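Local coordinates for protein gamma-glutamyltranspeptidase (Ggt) (Helicobacter pylori 26695, PDB 5BPK) that probably hydrolyses gamma-glutamyl amide bonds, as in glutathione, and transfers the gamma-glutamyl group, working as an Ntn-hydrolase, at residues V6-R9 with W10-V14; N50-L53 with Y54-G58; E117-S120 with A121-H125. All coordinates share one frame; numbering follows the deposited sequence. Where two conformers were deposited one is given.

Contact 1 (V6-R9 with W10-V14); sequences VADR and WGNAV. With EDO (1,2-ethanediol), chain T.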
# COMPACT_ATOMS: atom_id res chain seq x y z
N VAL B 6 4.91 -11.19 6.18
CA VAL B 6 5.35 -12.57 6.37
C VAL B 6 6.71 -12.59 7.05
O VAL B 6 7.60 -11.82 6.71
CB VAL B 6 5.47 -13.35 5.02
CG1 VAL B 6 5.70 -14.83 5.29
CG2 VAL B 6 4.24 -13.13 4.11
N ALA B 7 6.87 -13.49 8.01
CA ALA B 7 8.18 -13.73 8.63
C ALA B 7 8.34 -15.22 8.87
O ALA B 7 7.41 -15.85 9.40
CB ALA B 7 8.33 -12.95 9.92
N ASP B 8 9.48 -15.78 8.46
CA ASP B 8 9.74 -17.22 8.57
C ASP B 8 10.73 -17.56 9.69
O ASP B 8 11.23 -16.67 10.39
CB ASP B 8 10.14 -17.83 7.21
CG ASP B 8 11.50 -17.37 6.70
OD1 ASP B 8 12.39 -17.02 7.50
OD2 ASP B 8 11.67 -17.40 5.47
N ARG B 9 10.99 -18.85 9.89
CA ARG B 9 11.81 -19.30 11.01
C ARG B 9 13.30 -18.99 10.84
O ARG B 9 14.04 -18.98 11.83
CB ARG B 9 11.62 -20.81 11.23
CG ARG B 9 12.17 -21.69 10.12
CD ARG B 9 11.54 -23.07 10.16
NE ARG B 9 11.84 -23.80 11.39
CZ ARG B 9 11.42 -25.04 11.63
NH1 ARG B 9 11.72 -25.65 12.77
NH2 ARG B 9 10.69 -25.67 10.72
N TRP B 10 13.72 -18.73 9.61
CA TRP B 10 15.14 -18.52 9.32
C TRP B 10 15.59 -17.08 9.47
O TRP B 10 16.78 -16.80 9.50
CB TRP B 10 15.49 -19.03 7.92
CG TRP B 10 15.23 -20.51 7.80
CD1 TRP B 10 16.00 -21.51 8.30
CD2 TRP B 10 14.10 -21.14 7.19
NE1 TRP B 10 15.45 -22.73 8.01
CE2 TRP B 10 14.28 -22.53 7.32
CE3 TRP B 10 12.97 -20.67 6.51
CZ2 TRP B 10 13.36 -23.45 6.82
CZ3 TRP B 10 12.06 -21.57 6.02
CH2 TRP B 10 12.26 -22.95 6.17
N GLY B 11 14.64 -16.16 9.55
CA GLY B 11 14.95 -14.74 9.65
C GLY B 11 14.65 -13.93 8.41
O GLY B 11 14.98 -12.75 8.35
N ASN B 12 14.04 -14.54 7.40
CA ASN B 12 13.53 -13.76 6.28
C ASN B 12 12.23 -13.07 6.68
O ASN B 12 11.46 -13.59 7.48
CB ASN B 12 13.27 -14.63 5.06
CG ASN B 12 14.49 -15.43 4.61
OD1 ASN B 12 15.49 -14.86 4.16
ND2 ASN B 12 14.41 -16.75 4.73
N ALA B 13 12.00 -11.89 6.12
CA ALA B 13 10.73 -11.19 6.27
C ALA B 13 10.41 -10.44 4.99
O ALA B 13 11.31 -9.91 4.33
CB ALA B 13 10.76 -10.24 7.45
N VAL B 14 9.12 -10.42 4.65
CA VAL B 14 8.63 -9.83 3.42
C VAL B 14 7.39 -9.01 3.77
O VAL B 14 6.44 -9.53 4.38
CB VAL B 14 8.24 -10.93 2.39
CG1 VAL B 14 7.77 -10.31 1.10
CG2 VAL B 14 9.43 -11.87 2.13
C1 EDO T . 17.68 -18.79 4.82
O1 EDO T . 16.54 -18.49 4.01
C2 EDO T . 17.81 -20.29 5.00
O2 EDO T . 18.33 -20.83 3.78
O HOH W 1 11.73 -13.92 10.27
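V6 and V14 form an antiparallel hydrogen-bonded pair near the end of the hairpin made by strands 2-8 and 13-19. V6 N donates to V14 O, and V14 N returns a bond to V6 O, both at 2.9 Å. A7 and A13 follow as a non-hydrogen-bonded pair, and their CB atoms lie on the other face of the sheet from V6 and V14. D8 N then donates to N12 O at 3.1 Å, and a water bridges D8 O and N12 O.

The D8 carboxylate bonds back across the turn. A chi1 of 68° staggers its CG between its own N and C and brings the carboxylate over the loop. N12 N meets D8 OD1 at 3.0 Å from above the carboxylate plane. W10 N and G11 N add weak bonds to the same oxygen. D8 OD2 takes N12 ND2 at 2.9 Å through its syn lone pair, and A61 N of the partner chain also bonds OD2. N12 ND2 also donates to O1 of an ethanediol, and N12 OD1 accepts A93 N of the partner chain. R9 CG sits over the W10 ring, a doubtful CH-pi contact since R9 has a second conformer. The D8 carboxylate stands at the ring edge, their planes 82° apart.

Both carboxylate oxygens of this buried aspartate thus accept N-H groups, which probably favours its charged form and fixes the loop between the strands.

Contact 2 (N50-L53 with Y54-G58); sequences NPNL and YGLVG. With EDO (1,2-ethanediol), chain Q.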
# COMPACT_ATOMS: atom_id res chain seq x y z
N ASN B 50 -3.85 20.14 -8.75
CA ASN B 50 -5.13 19.41 -8.71
C ASN B 50 -5.08 18.30 -7.65
O ASN B 50 -4.19 17.46 -7.72
CB ASN B 50 -5.43 18.80 -10.08
CG ASN B 50 -6.69 17.96 -10.08
OD1 ASN B 50 -6.63 16.73 -10.13
ND2 ASN B 50 -7.84 18.63 -10.05
N PRO B 51 -6.03 18.30 -6.69
CA PRO B 51 -6.04 17.24 -5.67
C PRO B 51 -6.59 15.94 -6.24
O PRO B 51 -7.59 15.95 -6.94
CB PRO B 51 -6.99 17.79 -4.60
CG PRO B 51 -7.92 18.67 -5.36
CD PRO B 51 -7.12 19.27 -6.48
N ASN B 52 -5.94 14.82 -5.90
CA ASN B 52 -6.39 13.51 -6.38
C ASN B 52 -7.35 12.86 -5.38
O ASN B 52 -7.87 13.53 -4.48
CB ASN B 52 -5.19 12.61 -6.74
CG ASN B 52 -4.50 11.96 -5.53
OD1 ASN B 52 -4.73 12.32 -4.37
ND2 ASN B 52 -3.64 10.99 -5.82
N LEU B 53 -7.61 11.56 -5.56
CA LEU B 53 -8.56 10.81 -4.71
C LEU B 53 -8.26 10.94 -3.21
O LEU B 53 -9.17 10.82 -2.39
CB LEU B 53 -8.58 9.33 -5.11
CG LEU B 53 -9.42 8.93 -6.33
CD1 LEU B 53 -9.17 7.46 -6.68
CD2 LEU B 53 -10.91 9.18 -6.10
N TYR B 54 -7.00 11.18 -2.85
CA TYR B 54 -6.61 11.29 -1.44
C TYR B 54 -6.30 12.73 -1.01
O TYR B 54 -5.78 12.96 0.09
CB TYR B 54 -5.43 10.34 -1.13
CG TYR B 54 -5.68 8.96 -1.68
CD1 TYR B 54 -6.60 8.12 -1.07
CD2 TYR B 54 -5.05 8.52 -2.85
CE1 TYR B 54 -6.86 6.87 -1.57
CE2 TYR B 54 -5.32 7.26 -3.36
CZ TYR B 54 -6.23 6.44 -2.71
OH TYR B 54 -6.52 5.18 -3.22
N GLY B 55 -6.63 13.69 -1.87
CA GLY B 55 -6.35 15.10 -1.59
C GLY B 55 -4.88 15.47 -1.69
O GLY B 55 -4.45 16.50 -1.16
N LEU B 56 -4.10 14.62 -2.35
CA LEU B 56 -2.68 14.89 -2.56
C LEU B 56 -2.51 15.73 -3.83
O LEU B 56 -3.27 15.59 -4.80
CB LEU B 56 -1.90 13.58 -2.64
CG LEU B 56 -1.92 12.73 -1.37
CD1 LEU B 56 -1.44 11.32 -1.68
CD2 LEU B 56 -1.09 13.36 -0.25
N VAL B 57 -1.52 16.61 -3.79
CA VAL B 57 -1.23 17.53 -4.89
C VAL B 57 0.22 17.41 -5.33
O VAL B 57 1.09 16.88 -4.61
CB VAL B 57 -1.51 18.99 -4.47
CG1 VAL B 57 -3.01 19.20 -4.28
CG2 VAL B 57 -0.72 19.35 -3.20
N GLY B 58 0.47 17.92 -6.53
CA GLY B 58 1.81 17.88 -7.08
C GLY B 58 2.03 18.89 -8.17
O GLY B 58 1.20 19.78 -8.40
C1 EDO Q . -0.84 13.33 -5.84
O1 EDO Q . 0.45 12.71 -5.73
C2 EDO Q . -1.26 13.53 -7.29
O2 EDO Q . -1.89 14.81 -7.47
O HOH W 2 -1.63 18.07 -8.34
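N52 OD1 accepts two backbone N-H groups from the residues that follow it. Y54 N is 3.0 Å from N52 OD1, and L56 N is 3.1 Å from it. The two donors come from opposite faces of the amide plane, and neither lies on a lone pair. A chi1 of 80° swings the N52 amide over the following turn, where OD1 can reach both. N52 OD1 also rests 3.5 Å from L56 CB.

N52 N donates to L56 O at 3.0 Å, in the carbonyl plane. P51 CA adds a CA-H...O contact to the same L56 oxygen, and P51 CB packs on V57 CG1. Residues N52 to G55 form a type I beta turn, closed by G55 N bonding to N52 O at 2.9 Å. The N52 side chain bonding to Y54 N makes an Asx turn over it. G55 takes a positive phi of 72° as the chain leaves the turn. L53 CB sits over the centre of one face of the Y54 ring, 4.2 Å from the centroid, as a CH-pi contact.

Farther out, D42 holds this loop twice: D42 O accepts N52 ND2, and D42 OD2 accepts L53 N. Y54 belongs to the pocket of the bound acivicin-related ligand, and its OH is hydrogen-bonded to N21 OD1. Y54 O is bonded by Q127 NE2. A water accepts G58 N and lies close to N50 O, bridging the loop's two ends. An ethanediol, probably from the crystallisation liquor, donates from O2 to L56 O and also bonds R326 of the partner chain.

Contact 3 (E117-S120 with A121-H125); sequences EAVS and APRFH. With EDO (1,2-ethanediol), chain R; EDO (1,2-ethanediol), chain H.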
# COMPACT_ATOMS: atom_id res chain seq x y z
N GLU B 117 -2.16 -4.27 20.47
CA GLU B 117 -2.43 -2.95 21.03
C GLU B 117 -1.97 -1.84 20.07
O GLU B 117 -2.71 -0.86 19.82
CB GLU B 117 -1.74 -2.79 22.37
CG GLU B 117 -2.32 -3.69 23.47
CD GLU B 117 -1.43 -3.75 24.72
OE1 GLU B 117 -0.19 -3.67 24.61
OE2 GLU B 117 -2.00 -3.88 25.82
N ALA B 118 -0.77 -1.99 19.53
CA ALA B 118 -0.20 -1.00 18.62
C ALA B 118 -1.08 -0.80 17.38
O ALA B 118 -1.20 0.33 16.88
CB ALA B 118 1.22 -1.37 18.22
N VAL B 119 -1.65 -1.89 16.88
CA VAL B 119 -2.54 -1.83 15.71
C VAL B 119 -3.96 -1.29 16.04
O VAL B 119 -4.51 -0.47 15.29
CB VAL B 119 -2.63 -3.20 15.00
CG1 VAL B 119 -3.73 -3.22 13.93
CG2 VAL B 119 -1.27 -3.58 14.40
N SER B 120 -4.56 -1.77 17.13
CA SER B 120 -5.91 -1.35 17.49
C SER B 120 -5.99 0.11 17.94
O SER B 120 -7.03 0.75 17.78
CB SER B 120 -6.48 -2.24 18.58
OG SER B 120 -6.72 -3.55 18.08
N ALA B 121 -4.91 0.63 18.51
CA ALA B 121 -4.89 1.98 19.08
C ALA B 121 -5.42 3.02 18.08
O ALA B 121 -5.06 2.98 16.90
CB ALA B 121 -3.49 2.37 19.52
N PRO B 122 -6.29 3.93 18.56
CA PRO B 122 -6.80 4.97 17.67
C PRO B 122 -5.69 5.78 17.01
O PRO B 122 -4.63 5.99 17.61
CB PRO B 122 -7.62 5.85 18.61
CG PRO B 122 -8.19 4.85 19.59
CD PRO B 122 -7.02 3.91 19.85
N ARG B 123 -5.96 6.23 15.79
CA ARG B 123 -4.98 6.91 14.93
C ARG B 123 -5.43 8.33 14.63
O ARG B 123 -6.63 8.60 14.56
CB ARG B 123 -4.85 6.15 13.61
CG ARG B 123 -4.12 4.83 13.77
CD ARG B 123 -4.31 3.90 12.54
NE ARG B 123 -3.87 2.56 12.91
CZ ARG B 123 -4.15 1.43 12.28
NH1 ARG B 123 -4.92 1.42 11.20
NH2 ARG B 123 -3.68 0.29 12.77
N PHE B 124 -4.45 9.23 14.47
CA PHE B 124 -4.71 10.60 14.00
C PHE B 124 -3.93 10.81 12.71
O PHE B 124 -3.12 9.98 12.32
CB PHE B 124 -4.33 11.67 15.04
CG PHE B 124 -2.88 11.68 15.41
CD1 PHE B 124 -1.96 12.46 14.71
CD2 PHE B 124 -2.42 10.88 16.44
CE1 PHE B 124 -0.62 12.44 15.05
CE2 PHE B 124 -1.08 10.84 16.77
CZ PHE B 124 -0.17 11.62 16.08
N HIS B 125 -4.20 11.91 12.02
CA HIS B 125 -3.60 12.16 10.72
C HIS B 125 -3.59 13.64 10.40
O HIS B 125 -4.59 14.34 10.59
CB HIS B 125 -4.39 11.36 9.67
CG HIS B 125 -3.99 11.61 8.25
ND1 HIS B 125 -2.82 11.12 7.71
CD2 HIS B 125 -4.62 12.28 7.26
CE1 HIS B 125 -2.75 11.49 6.44
NE2 HIS B 125 -3.83 12.18 6.14
C1 EDO R . -6.06 9.35 18.14
O1 EDO R . -5.23 10.39 18.69
C2 EDO R . -7.28 9.97 17.45
O2 EDO R . -8.13 8.99 16.82
C1 EDO H . -10.52 -4.72 20.63
O1 EDO H . -11.66 -5.27 19.93
C2 EDO H . -9.32 -4.59 19.68
O2 EDO H . -8.41 -5.71 19.79
O HOH W 3 -2.81 2.12 15.55
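Helix 115-120 ends here, and the chain passes into the loop that leads to strand 133-135. The last helical bond is A121 N to E117 O at 3.0 Å, with the donor tilted 23° from the carbonyl plane. A121 is the first residue to leave helical angles, and its CB lies 3.3 Å from E117 O. R123 then turns back toward the helix end. Its chain is extended from CG to NE and runs alongside V119, pointing the same way. R123 NH2 comes 3.7 Å from V119 CG1 and 2.8 Å from V119 O. A water lies at the guanidinium edge, in its plane. It accepts R123 NE at 2.9 Å and lies 2.8 Å from A118 O and from A121 O, with more acceptors in reach than protons. R123 NH1 is held by a salt bridge to D183 OD2 and a hydrogen bond to M161 O. Across the interface, P122 O bonds Y306 of the partner chain.

Carbonyls at a helix C-terminus lack the next turn's N-H donors. Here R185 bonds V119 O and A121 O, and the water sits among them. The charge of R185, and perhaps of R123, may ease the negative helix end.

The three contacts follow one another along the chain and none touches another. Contacts 1 and 2 lie on opposite sides of the chain's centre, with centres 36 Å apart. Contact 3 is 25 Å from each of them, centre to centre, but its nearest atoms come within about 6 Å of contact 2. Q127 links these two: it bonds Y54 O of contact 2 and H125 of contact 3. Contact 2 alone supplies a ligand-pocket residue, Y54, whose side chain is about 4 Å from the ligand. In contact 3 the side chain of R123 is about 12 Å from the bound ligand. All three border the partner chain, and contact 1 shares a sheet with it.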